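Local coordinates for D-2-hydroxyacid dehydrogensase protein (Ketogulonicigenium vulgare, PDB 4LSW) that is probably an NAD(P)-dependent dehydrogenase of the D-2-hydroxyacid family, interconverting 2-hydroxyacids and 2-oxoacids on a Rossmann-type cofactor-binding domain, at residues 105-109 and 159-164; 111-115 and 275-279; 146-152 and 198-204; 191-196 and 218-223; 224-230 and 250-256. All blocks are in the same frame, centred on the assembly; numbering follows the deposited sequence.

Interaction 1: 105-109 and 159-164; sequences ADLGV and EVARRL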
# COMPACT_ATOMS: atom_id res chain seq x y z
N ALA A 105 0.57 8.80 -2.78
CA ALA A 105 1.10 9.47 -3.96
C ALA A 105 2.16 10.50 -3.58
O ALA A 105 3.20 10.59 -4.24
CB ALA A 105 -0.03 10.11 -4.75
N ASP A 106 1.91 11.25 -2.51
CA ASP A 106 2.90 12.20 -2.00
C ASP A 106 4.24 11.52 -1.72
O ASP A 106 5.28 12.02 -2.13
CB ASP A 106 2.43 12.87 -0.70
CG ASP A 106 1.47 14.03 -0.91
OD1 ASP A 106 0.95 14.24 -2.02
OD2 ASP A 106 1.21 14.72 0.10
N LEU A 107 4.22 10.37 -1.03
CA LEU A 107 5.50 9.75 -0.68
C LEU A 107 6.22 9.24 -1.92
O LEU A 107 7.42 9.39 -2.04
CB LEU A 107 5.35 8.64 0.37
CG LEU A 107 6.71 8.22 0.94
CD1 LEU A 107 7.29 9.27 1.89
CD2 LEU A 107 6.70 6.84 1.60
N GLY A 108 5.47 8.66 -2.86
CA GLY A 108 6.08 8.19 -4.10
C GLY A 108 6.85 9.28 -4.83
O GLY A 108 8.01 9.11 -5.21
N VAL A 109 6.20 10.43 -4.99
CA VAL A 109 6.84 11.55 -5.67
C VAL A 109 8.02 12.10 -4.86
O VAL A 109 9.08 12.41 -5.41
CB VAL A 109 5.80 12.64 -5.98
CG1 VAL A 109 6.46 13.87 -6.54
CG2 VAL A 109 4.78 12.08 -6.94
N GLU A 159 -3.21 9.98 -8.93
CA GLU A 159 -2.73 11.04 -8.05
C GLU A 159 -1.24 11.29 -8.25
O GLU A 159 -0.80 12.45 -8.22
CB GLU A 159 -3.03 10.73 -6.59
CG GLU A 159 -4.50 10.85 -6.24
CD GLU A 159 -5.10 12.17 -6.65
OE1 GLU A 159 -4.54 13.23 -6.29
OE2 GLU A 159 -6.13 12.16 -7.35
N VAL A 160 -0.46 10.23 -8.46
CA VAL A 160 0.95 10.42 -8.79
C VAL A 160 1.11 11.27 -10.05
O VAL A 160 1.87 12.24 -10.06
CB VAL A 160 1.68 9.06 -8.94
CG1 VAL A 160 3.06 9.25 -9.60
CG2 VAL A 160 1.80 8.36 -7.59
N ALA A 161 0.39 10.91 -11.11
CA ALA A 161 0.48 11.64 -12.36
C ALA A 161 0.13 13.12 -12.21
O ALA A 161 0.77 13.97 -12.83
CB ALA A 161 -0.40 10.97 -13.41
N ARG A 162 -0.87 13.42 -11.39
CA ARG A 162 -1.27 14.82 -11.16
C ARG A 162 -0.11 15.60 -10.55
O ARG A 162 0.15 16.75 -10.94
CB ARG A 162 -2.51 14.91 -10.28
CG ARG A 162 -3.76 14.37 -10.96
CD ARG A 162 -4.96 14.43 -10.04
NE ARG A 162 -5.38 15.81 -9.85
CZ ARG A 162 -5.46 16.42 -8.67
NH1 ARG A 162 -5.17 15.78 -7.55
NH2 ARG A 162 -5.84 17.69 -8.62
N ARG A 163 0.59 14.97 -9.61
CA ARG A 163 1.74 15.61 -8.97
C ARG A 163 2.89 15.76 -9.96
O ARG A 163 3.58 16.78 -9.96
CB ARG A 163 2.18 14.82 -7.74
CG ARG A 163 1.24 14.99 -6.55
CD ARG A 163 1.16 13.70 -5.76
NE ARG A 163 0.31 13.88 -4.58
CZ ARG A 163 -1.01 13.90 -4.61
NH1 ARG A 163 -1.66 13.76 -5.76
NH2 ARG A 163 -1.69 14.06 -3.48
N LEU A 164 3.12 14.75 -10.80
CA LEU A 164 4.20 14.83 -11.79
C LEU A 164 3.95 15.93 -12.82
O LEU A 164 4.91 16.54 -13.32
CB LEU A 164 4.38 13.49 -12.50
CG LEU A 164 4.73 12.30 -11.63
CD1 LEU A 164 4.70 11.01 -12.46
CD2 LEU A 164 6.08 12.49 -10.91
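D106 and R163 join two helices of the dinucleotide-binding domain by a salt bridge, part of a network that also takes in E159 and R162. NE of R163 gives D106 OD1 a bond of 2.7 Å, lying in the guanidinium plane and meeting the oxygen nearly head on; NH2 adds a weak second bond to the same atom. Both bonds fall on OD1, with the carboxylate and guanidinium planes 50° apart. A105, small enough to let the helices approach to 9.0 Å between axes, puts its CB over one face of the guanidinium and 3.6 Å from E159 CB. Below this polar layer, V109 CG2 lies 3.9 Å from R163 CB and also touches V160 and L164, whose side chains reach on to F202 of the sheet. Exchanging R163 for a leucine would probably leave D106 without its cationic mate and take one of two arginine partners from E159. The arginine serves both helices because the bend at chi2 (145°) sets its guanidinium between them: NE and NH2 turn to D106, and NH1 turns back to its own helix. There NH1 donates to E159 OE1 at 3.0 Å and, from above the carbonyl plane, to E159 O at 2.9 Å.

Interaction 2: 111-115 and 275-279; sequences MMLAQ and NVLLQ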
# COMPACT_ATOMS: atom_id res chain seq x y z
N MET A 111 9.89 10.42 -2.88
CA MET A 111 10.96 9.44 -3.01
C MET A 111 11.75 9.60 -4.31
O MET A 111 12.97 9.52 -4.31
CB MET A 111 10.38 8.03 -2.91
CG MET A 111 9.97 7.66 -1.48
SD MET A 111 8.92 6.20 -1.35
CE MET A 111 10.00 4.90 -1.97
N MET A 112 11.04 9.81 -5.42
CA MET A 112 11.71 10.09 -6.69
C MET A 112 12.63 11.30 -6.56
O MET A 112 13.79 11.25 -6.96
CB MET A 112 10.68 10.35 -7.80
CG MET A 112 11.32 10.93 -9.07
SD MET A 112 10.14 11.47 -10.32
CE MET A 112 9.34 12.77 -9.42
N LEU A 113 12.11 12.37 -5.97
CA LEU A 113 12.89 13.59 -5.82
C LEU A 113 14.10 13.36 -4.92
O LEU A 113 15.21 13.79 -5.24
CB LEU A 113 12.02 14.71 -5.24
CG LEU A 113 11.00 15.31 -6.22
CD1 LEU A 113 9.90 15.98 -5.43
CD2 LEU A 113 11.70 16.31 -7.13
N ALA A 114 13.88 12.69 -3.79
CA ALA A 114 14.96 12.43 -2.84
C ALA A 114 16.09 11.59 -3.44
O ALA A 114 17.26 11.88 -3.21
CB ALA A 114 14.42 11.78 -1.58
N GLN A 115 15.74 10.56 -4.21
CA GLN A 115 16.75 9.72 -4.82
C GLN A 115 17.45 10.46 -5.96
O GLN A 115 18.68 10.47 -6.05
CB GLN A 115 16.13 8.42 -5.33
CG GLN A 115 17.16 7.44 -5.90
CD GLN A 115 18.26 7.09 -4.92
OE1 GLN A 115 18.03 7.02 -3.71
NE2 GLN A 115 19.46 6.87 -5.43
N ASN A 275 22.63 2.61 -4.75
CA ASN A 275 21.63 3.34 -5.54
C ASN A 275 20.20 2.98 -5.16
O ASN A 275 19.31 2.92 -6.02
CB ASN A 275 21.85 3.02 -7.02
CG ASN A 275 21.99 1.53 -7.27
OD1 ASN A 275 22.11 0.74 -6.33
ND2 ASN A 275 21.97 1.14 -8.54
N VAL A 276 19.97 2.76 -3.87
CA VAL A 276 18.66 2.36 -3.39
C VAL A 276 18.22 3.22 -2.21
O VAL A 276 18.93 3.32 -1.20
CB VAL A 276 18.64 0.88 -2.95
CG1 VAL A 276 17.30 0.54 -2.35
CG2 VAL A 276 18.90 -0.03 -4.12
N LEU A 277 17.06 3.85 -2.35
CA LEU A 277 16.43 4.55 -1.23
C LEU A 277 15.46 3.61 -0.53
O LEU A 277 14.51 3.12 -1.14
CB LEU A 277 15.66 5.78 -1.74
CG LEU A 277 14.97 6.59 -0.65
CD1 LEU A 277 16.02 7.33 0.11
CD2 LEU A 277 13.94 7.55 -1.23
N LEU A 278 15.69 3.36 0.76
CA LEU A 278 14.82 2.49 1.53
C LEU A 278 13.80 3.30 2.35
O LEU A 278 14.18 4.27 3.00
CB LEU A 278 15.67 1.64 2.49
CG LEU A 278 16.80 0.80 1.90
CD1 LEU A 278 17.71 0.31 3.03
CD2 LEU A 278 16.23 -0.36 1.11
N GLN A 279 12.54 2.88 2.34
CA GLN A 279 11.53 3.44 3.25
C GLN A 279 10.71 2.32 3.90
O GLN A 279 10.40 1.31 3.26
CB GLN A 279 10.60 4.40 2.50
CG GLN A 279 11.29 5.60 1.88
CD GLN A 279 11.60 6.71 2.89
OE1 GLN A 279 10.73 7.53 3.21
NE2 GLN A 279 12.83 6.73 3.38
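The carboxamide of Q115 meets the edge strand at L277, where OE1 stands 3.3 Å from L277 CB; the amide nitrogen, NE2, is turned toward the backbone of N275, 4.0 Å from its carbonyl C. Neither approach is a hydrogen bond. CG of Q115 is anti to the backbone N (chi1 -176°) and the chain then bends at chi2, which brings the amide alongside L277, the two side chains running past each other in opposite directions. The second amide, on Q279, folds back on its own strand: NE2 donates to L278 O at 2.8 Å, somewhat tilted from the amide plane, and OE1 accepts from H282 NE2. Its aliphatic part is useful too, since CG lies 4.1 Å from M111 SD. With an alanine at Q279, H282 would probably lose this hydrogen-bond partner and M111 SD the methylene it rests on. Between the amides, L277 CD2 lies against the helix, 4.0 Å from M111 CB and 4.3 Å from A114 CB, a branched apolar end suited to the small A114 and flexible M111. Helix 101-116 thus lies across the last strand of the parallel Rossmann sheet, with M111 and Q115 also touching the next strand, 254-257, at A256 and S254.

Interaction 3: 146-152 and 198-204; sequences RRAGVLG and VDFLFVT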
# COMPACT_ATOMS: atom_id res chain seq x y z
N ARG A 146 11.41 15.96 -17.37
CA ARG A 146 11.89 14.68 -17.88
C ARG A 146 10.73 13.70 -18.04
O ARG A 146 9.57 14.10 -17.91
CB ARG A 146 13.02 14.15 -17.00
CG ARG A 146 14.25 15.10 -16.98
CD ARG A 146 15.41 14.54 -16.18
NE ARG A 146 15.97 13.33 -16.78
CZ ARG A 146 16.74 12.46 -16.12
NH1 ARG A 146 17.04 12.67 -14.85
NH2 ARG A 146 17.20 11.39 -16.75
N ARG A 147 11.02 12.45 -18.35
CA ARG A 147 9.98 11.50 -18.73
C ARG A 147 9.64 10.55 -17.59
O ARG A 147 10.53 9.96 -16.99
CB ARG A 147 10.44 10.70 -19.96
CG ARG A 147 10.81 11.58 -21.17
CD ARG A 147 11.59 10.77 -22.19
NE ARG A 147 12.79 10.19 -21.60
CZ ARG A 147 13.57 9.30 -22.20
NH1 ARG A 147 13.30 8.88 -23.43
NH2 ARG A 147 14.65 8.83 -21.57
N ALA A 148 8.35 10.43 -17.29
CA ALA A 148 7.90 9.56 -16.21
C ALA A 148 6.80 8.64 -16.69
O ALA A 148 5.91 9.06 -17.44
CB ALA A 148 7.42 10.40 -15.02
N GLY A 149 6.86 7.38 -16.25
CA GLY A 149 5.84 6.41 -16.57
C GLY A 149 5.16 5.96 -15.30
O GLY A 149 5.81 5.81 -14.26
N VAL A 150 3.86 5.75 -15.39
CA VAL A 150 3.08 5.26 -14.25
C VAL A 150 2.46 3.92 -14.62
O VAL A 150 1.63 3.83 -15.54
CB VAL A 150 2.01 6.28 -13.84
CG1 VAL A 150 1.23 5.80 -12.62
CG2 VAL A 150 2.67 7.64 -13.54
N LEU A 151 2.88 2.87 -13.90
CA LEU A 151 2.42 1.51 -14.15
C LEU A 151 1.25 1.21 -13.22
O LEU A 151 1.42 1.00 -12.01
CB LEU A 151 3.56 0.51 -13.94
CG LEU A 151 3.21 -0.96 -14.15
CD1 LEU A 151 2.63 -1.17 -15.54
CD2 LEU A 151 4.46 -1.79 -13.97
N GLY A 152 0.05 1.25 -13.79
CA GLY A 152 -1.18 1.18 -13.01
C GLY A 152 -1.71 2.58 -12.77
O GLY A 152 -1.16 3.31 -11.95
N VAL A 198 10.99 6.07 -20.60
CA VAL A 198 10.95 6.97 -19.43
C VAL A 198 12.21 6.95 -18.59
O VAL A 198 13.00 6.00 -18.65
CB VAL A 198 9.71 6.71 -18.53
CG1 VAL A 198 8.44 6.81 -19.32
CG2 VAL A 198 9.82 5.35 -17.83
N ASP A 199 12.37 8.00 -17.78
CA ASP A 199 13.50 8.15 -16.89
C ASP A 199 13.16 7.71 -15.47
O ASP A 199 14.05 7.36 -14.69
CB ASP A 199 13.96 9.61 -16.89
CG ASP A 199 14.27 10.11 -18.29
OD1 ASP A 199 15.20 9.55 -18.90
OD2 ASP A 199 13.59 11.03 -18.80
N PHE A 200 11.87 7.72 -15.13
CA PHE A 200 11.38 7.37 -13.81
C PHE A 200 10.14 6.53 -14.02
O PHE A 200 9.27 6.92 -14.80
CB PHE A 200 10.97 8.64 -13.04
CG PHE A 200 12.05 9.67 -12.91
CD1 PHE A 200 12.96 9.62 -11.87
CD2 PHE A 200 12.15 10.71 -13.83
CE1 PHE A 200 13.96 10.58 -11.73
CE2 PHE A 200 13.16 11.67 -13.71
CZ PHE A 200 14.05 11.61 -12.66
N LEU A 201 10.07 5.37 -13.37
CA LEU A 201 8.90 4.50 -13.50
C LEU A 201 8.29 4.25 -12.13
O LEU A 201 8.96 3.73 -11.22
CB LEU A 201 9.29 3.15 -14.11
CG LEU A 201 8.16 2.12 -14.28
CD1 LEU A 201 7.11 2.62 -15.25
CD2 LEU A 201 8.73 0.78 -14.74
N PHE A 202 7.03 4.63 -11.96
CA PHE A 202 6.33 4.42 -10.70
C PHE A 202 5.49 3.16 -10.80
O PHE A 202 4.72 3.00 -11.75
CB PHE A 202 5.40 5.61 -10.42
CG PHE A 202 6.12 6.87 -10.06
CD1 PHE A 202 6.64 7.71 -11.05
CD2 PHE A 202 6.31 7.22 -8.73
CE1 PHE A 202 7.32 8.87 -10.73
CE2 PHE A 202 6.99 8.39 -8.41
CZ PHE A 202 7.49 9.21 -9.40
N VAL A 203 5.63 2.28 -9.82
CA VAL A 203 4.82 1.07 -9.77
C VAL A 203 3.68 1.29 -8.79
O VAL A 203 3.89 1.37 -7.57
CB VAL A 203 5.64 -0.14 -9.38
CG1 VAL A 203 4.78 -1.40 -9.43
CG2 VAL A 203 6.83 -0.27 -10.31
N THR A 204 2.48 1.43 -9.34
CA THR A 204 1.28 1.77 -8.59
C THR A 204 0.17 0.83 -9.02
O THR A 204 -0.93 1.25 -9.38
CB THR A 204 0.89 3.25 -8.82
OG1 THR A 204 0.92 3.56 -10.22
CG2 THR A 204 1.87 4.17 -8.12
O HOH W 1 15.39 12.90 -20.02
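D199 and R147 make the polar end of this pairing of two parallel strands. R147 grips the carboxylate side-on, NE to D199 OD2 at 3.0 Å and NH2 to D199 OD1 at 2.8 Å, both acceptors in the guanidinium plane but approached from above the carboxylate plane. D199 OD2 also takes the backbone N-H of R147 on its anti lone pair, so a single aspartate fixes both side chain and main chain. R146 adds a longer salt bridge, NH2 to D199 OD1 at 3.5 Å, with D199 CB and F200 CE2 over one face of its guanidinium, while its NH1 is held by R142 O.

Backbone bonds follow in parallel register: G149 N to F200 O (2.8 Å), F202 N to G149 O (2.9 Å), L151 N to F202 O (2.8 Å) and T204 N to L151 O. At the far end T204 OG1, in the crowded position between N and carbonyl carbon (chi1 47°), donates to G152 O at 2.7 Å.

Apolar packing is divided between the faces. A148, V150, F200 and F202 share one, L151 and L201 the other, where G149 leaves room for V198 CG1 and L201 CD1.

G152 has a positive phi that a side chain would not tolerate, and begins a pattern consistent with the GxGxxG turn following the first strand of a Rossmann fold, at the C-terminal ends of the two central strands, where the strand order switches direction and Rossmann folds bind their dinucleotide.

Interaction 4: 191-196 and 218-223; sequences AVTLAR and DVIEAL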
# COMPACT_ATOMS: atom_id res chain seq x y z
N ALA A 191 4.29 -2.97 -20.00
CA ALA A 191 5.27 -2.37 -19.10
C ALA A 191 6.66 -2.21 -19.72
O ALA A 191 7.37 -1.26 -19.39
CB ALA A 191 5.35 -3.15 -17.81
N VAL A 192 7.05 -3.11 -20.62
CA VAL A 192 8.36 -3.00 -21.25
C VAL A 192 8.47 -1.74 -22.09
O VAL A 192 9.43 -0.97 -21.95
CB VAL A 192 8.71 -4.24 -22.10
CG1 VAL A 192 9.98 -3.99 -22.91
CG2 VAL A 192 8.87 -5.44 -21.21
N THR A 193 7.46 -1.51 -22.93
CA THR A 193 7.43 -0.31 -23.77
C THR A 193 7.34 0.94 -22.92
O THR A 193 8.01 1.94 -23.20
CB THR A 193 6.24 -0.35 -24.73
OG1 THR A 193 6.27 -1.57 -25.48
CG2 THR A 193 6.29 0.84 -25.69
N LEU A 194 6.53 0.89 -21.87
CA LEU A 194 6.40 2.03 -20.96
C LEU A 194 7.77 2.40 -20.40
O LEU A 194 8.20 3.56 -20.45
CB LEU A 194 5.45 1.68 -19.82
CG LEU A 194 5.21 2.77 -18.77
CD1 LEU A 194 4.49 3.93 -19.40
CD2 LEU A 194 4.41 2.21 -17.61
N ALA A 195 8.47 1.39 -19.90
CA ALA A 195 9.76 1.61 -19.26
C ALA A 195 10.83 2.13 -20.22
O ALA A 195 11.67 2.95 -19.85
CB ALA A 195 10.22 0.32 -18.61
N ARG A 196 10.80 1.61 -21.44
CA ARG A 196 11.80 1.96 -22.44
C ARG A 196 11.94 3.46 -22.65
O ARG A 196 13.05 3.97 -22.82
CB ARG A 196 11.48 1.27 -23.77
CG ARG A 196 12.52 1.53 -24.86
CD ARG A 196 12.09 0.94 -26.20
NE ARG A 196 10.72 1.32 -26.54
CZ ARG A 196 10.38 2.23 -27.45
NH1 ARG A 196 11.32 2.86 -28.14
NH2 ARG A 196 9.10 2.49 -27.68
N ASP A 218 12.93 -7.94 -18.06
CA ASP A 218 12.76 -7.18 -19.29
C ASP A 218 12.31 -5.74 -19.03
O ASP A 218 12.82 -4.80 -19.67
CB ASP A 218 11.82 -7.89 -20.28
CG ASP A 218 12.43 -9.14 -20.88
OD1 ASP A 218 13.67 -9.24 -20.92
OD2 ASP A 218 11.65 -10.01 -21.32
N VAL A 219 11.38 -5.56 -18.10
CA VAL A 219 10.91 -4.21 -17.77
C VAL A 219 12.04 -3.42 -17.14
O VAL A 219 12.29 -2.27 -17.49
CB VAL A 219 9.71 -4.25 -16.82
CG1 VAL A 219 9.34 -2.83 -16.36
CG2 VAL A 219 8.54 -4.90 -17.52
N ILE A 220 12.74 -4.06 -16.20
CA ILE A 220 13.84 -3.42 -15.49
C ILE A 220 14.95 -3.01 -16.45
O ILE A 220 15.51 -1.91 -16.35
CB ILE A 220 14.36 -4.34 -14.37
CG1 ILE A 220 13.27 -4.50 -13.30
CG2 ILE A 220 15.64 -3.76 -13.78
CD1 ILE A 220 13.52 -5.65 -12.33
N GLU A 221 15.27 -3.88 -17.40
CA GLU A 221 16.33 -3.58 -18.36
C GLU A 221 15.93 -2.45 -19.30
O GLU A 221 16.76 -1.63 -19.68
CB GLU A 221 16.71 -4.84 -19.15
CG GLU A 221 17.49 -5.82 -18.29
CD GLU A 221 18.17 -6.90 -19.08
OE1 GLU A 221 17.83 -7.13 -20.26
OE2 GLU A 221 19.06 -7.54 -18.49
N ALA A 222 14.66 -2.43 -19.68
CA ALA A 222 14.15 -1.36 -20.51
C ALA A 222 14.15 -0.01 -19.78
O ALA A 222 14.36 1.04 -20.41
CB ALA A 222 12.75 -1.70 -21.03
N LEU A 223 13.93 -0.03 -18.47
CA LEU A 223 14.00 1.18 -17.67
C LEU A 223 15.41 1.75 -17.74
O LEU A 223 15.59 2.96 -17.90
CB LEU A 223 13.57 0.89 -16.23
CG LEU A 223 13.47 2.06 -15.26
CD1 LEU A 223 12.71 3.21 -15.92
CD2 LEU A 223 12.79 1.59 -13.99
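V192 and V219 lie side by side, CA atoms 4.5 Å apart, where two short helices run nearly parallel, their axes 16° apart and only 7.5 Å from one another. So close an approach depends on alanines at the interface. The CA of R196 comes 3.4 Å from A222 O in a fairly straight CA-H...O contact (155° at the hydrogen), a weak polar contact, there being no hydrogen bond between the two segments.

A195 CB fits into the surface of helix 217-223, 3.5 Å from V219 O and close to V219 CG1, A222 CB and L223 CB. A222 returns the arrangement with its CB 3.5 Å from V192 O. Toward the N-terminal ends of the segments the valines take over: V219 CG2 touches both A191 CB and V192 CG2, each at 3.7 Å. Since V219 CG1 is anti to the backbone N (chi1 173°), CG2 is left beside that N and points at this pair. V192 and V219 cross obliquely, and V192 CG2 also rests on D218 CB.

V219 and L223 continue inward to L201, and L194 reaches the same residue from the other helix. The contact is therefore held mainly by small apolar surfaces that fit closely: the small side chains of A195 and A222 suit this spacing, and the charged ends of D218 and R196 take no part.

Interaction 5: 224-230 and 250-256; sequences GPEGMLI and GRLGSAA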
# COMPACT_ATOMS: atom_id res chain seq x y z
N GLY A 224 16.42 0.89 -17.64
CA GLY A 224 17.74 1.25 -18.13
C GLY A 224 18.72 1.82 -17.13
O GLY A 224 18.39 2.08 -15.96
N PRO A 225 19.96 2.03 -17.58
CA PRO A 225 21.08 2.34 -16.68
C PRO A 225 21.00 3.69 -16.01
O PRO A 225 21.72 3.92 -15.02
CB PRO A 225 22.31 2.28 -17.60
CG PRO A 225 21.77 2.42 -18.99
CD PRO A 225 20.42 1.75 -18.95
N GLU A 226 20.17 4.58 -16.54
CA GLU A 226 19.95 5.86 -15.90
C GLU A 226 18.48 6.06 -15.55
O GLU A 226 18.03 7.18 -15.31
CB GLU A 226 20.48 6.99 -16.77
CG GLU A 226 21.99 6.87 -16.96
CD GLU A 226 22.63 8.02 -17.70
OE1 GLU A 226 21.98 9.07 -17.87
OE2 GLU A 226 23.80 7.87 -18.11
N GLY A 227 17.73 4.96 -15.53
CA GLY A 227 16.35 5.00 -15.11
C GLY A 227 16.23 4.71 -13.64
O GLY A 227 17.14 4.15 -13.02
N MET A 228 15.09 5.08 -13.07
CA MET A 228 14.81 4.90 -11.66
C MET A 228 13.46 4.22 -11.48
O MET A 228 12.47 4.64 -12.09
CB MET A 228 14.81 6.25 -10.95
CG MET A 228 14.47 6.13 -9.49
SD MET A 228 14.22 7.71 -8.66
CE MET A 228 15.76 8.51 -9.09
N LEU A 229 13.43 3.18 -10.66
CA LEU A 229 12.19 2.49 -10.32
C LEU A 229 11.70 2.94 -8.95
O LEU A 229 12.47 2.91 -7.99
CB LEU A 229 12.45 0.98 -10.30
CG LEU A 229 11.21 0.10 -10.08
CD1 LEU A 229 10.29 0.11 -11.31
CD2 LEU A 229 11.62 -1.33 -9.71
N ILE A 230 10.45 3.39 -8.86
CA ILE A 230 9.88 3.78 -7.58
C ILE A 230 8.71 2.87 -7.27
O ILE A 230 7.75 2.83 -8.02
CB ILE A 230 9.39 5.25 -7.57
CG1 ILE A 230 10.53 6.21 -7.93
CG2 ILE A 230 8.79 5.61 -6.21
CD1 ILE A 230 10.56 6.62 -9.40
N GLY A 250 24.41 -2.36 -12.81
CA GLY A 250 24.28 -1.08 -13.48
C GLY A 250 23.28 -1.09 -14.63
O GLY A 250 23.15 -0.10 -15.34
N ARG A 251 22.57 -2.20 -14.81
CA ARG A 251 21.53 -2.28 -15.83
C ARG A 251 20.30 -1.43 -15.47
O ARG A 251 19.55 -1.01 -16.35
CB ARG A 251 21.12 -3.74 -16.09
CG ARG A 251 22.13 -4.53 -16.91
CD ARG A 251 21.69 -5.98 -17.15
NE ARG A 251 21.80 -6.78 -15.93
CZ ARG A 251 20.79 -7.38 -15.31
NH1 ARG A 251 21.02 -8.06 -14.19
NH2 ARG A 251 19.56 -7.32 -15.80
N LEU A 252 20.10 -1.19 -14.17
CA LEU A 252 19.12 -0.23 -13.69
C LEU A 252 19.87 0.81 -12.89
O LEU A 252 20.73 0.46 -12.07
CB LEU A 252 18.08 -0.89 -12.78
CG LEU A 252 17.05 0.10 -12.21
CD1 LEU A 252 16.27 0.79 -13.33
CD2 LEU A 252 16.12 -0.62 -11.27
N GLY A 253 19.53 2.07 -13.11
CA GLY A 253 20.23 3.17 -12.45
C GLY A 253 20.02 3.26 -10.95
O GLY A 253 21.00 3.40 -10.20
N SER A 254 18.77 3.19 -10.51
CA SER A 254 18.46 3.34 -9.09
C SER A 254 17.05 2.89 -8.79
O SER A 254 16.24 2.68 -9.70
CB SER A 254 18.66 4.79 -8.64
OG SER A 254 17.76 5.66 -9.31
N ALA A 255 16.75 2.74 -7.50
CA ALA A 255 15.42 2.36 -7.06
C ALA A 255 15.09 3.06 -5.76
O ALA A 255 15.97 3.35 -4.96
CB ALA A 255 15.33 0.85 -6.89
N ALA A 256 13.80 3.32 -5.58
CA ALA A 256 13.30 3.87 -4.33
C ALA A 256 12.12 3.00 -3.93
O ALA A 256 11.15 2.90 -4.66
CB ALA A 256 12.88 5.32 -4.52
O HOH W 2 23.78 2.34 -14.37
O HOH W 3 18.85 6.43 -11.91
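A beta-alpha-beta crossover of the Rossmann fold brings strand 228-231 beside strand 254-257, helix 240-249 linking them, and here the two parallel strands meet, together with the type I turn 224-227 and the loop 250-253 before them. L229 supplies both donor and acceptor in the ladder, its N to S254 O at 3.0 Å and its O to A256 N at 2.8 Å. Turn and loop extend the pairing: S254 N bonds G227 O, and G224 O takes G253 N and, from the opposite face of its plane, G227 N, which closes the turn. Glycine suits these places. G224 and G250 leave their helices with positive phi, and a CB on G253 would run into the carbonyls of P225 and G227.

A water joins turn and loop as well, donating to P225 O and G250 O at 2.7 Å each. S254 OG, in the position between backbone N and carbonyl carbon (chi1 63°), lies against M228 CG at 3.3 Å; a second water ties it to G227 O. L252 CD2 packs 4.1 Å from L229 CB, and A256 is small enough for I230 CG1 at 4.2 Å.

M228, S254 and A256 face helix 101-116, whereas L229 and L252 meet L223 of helix 217-223, and strand 228-231 pairs on its other edge with strand 200-203.

Interactions 3, 5 and 2 are successive parts of one parallel sheet: L201 N meets M228 O at 2.8 Å between the first two, and L277 N meets A255 O at 2.9 Å between the last two. Interactions 1 and 4 cover opposite faces, their centres about 20 Å apart. On one, G108 O reaches F202 CE2 (3.4 Å), and M112 CG touches F200 CD1 (3.5 Å), helix 101-116 serving interactions 1 and 2 together. On the other, L194 and L223 pack on L201, and E221 OE2 bridges to R251 NH2 (2.7 Å). The glycine turn that probably receives the cofactor starts at G152 in interaction 3 and leads into the helix of interaction 1.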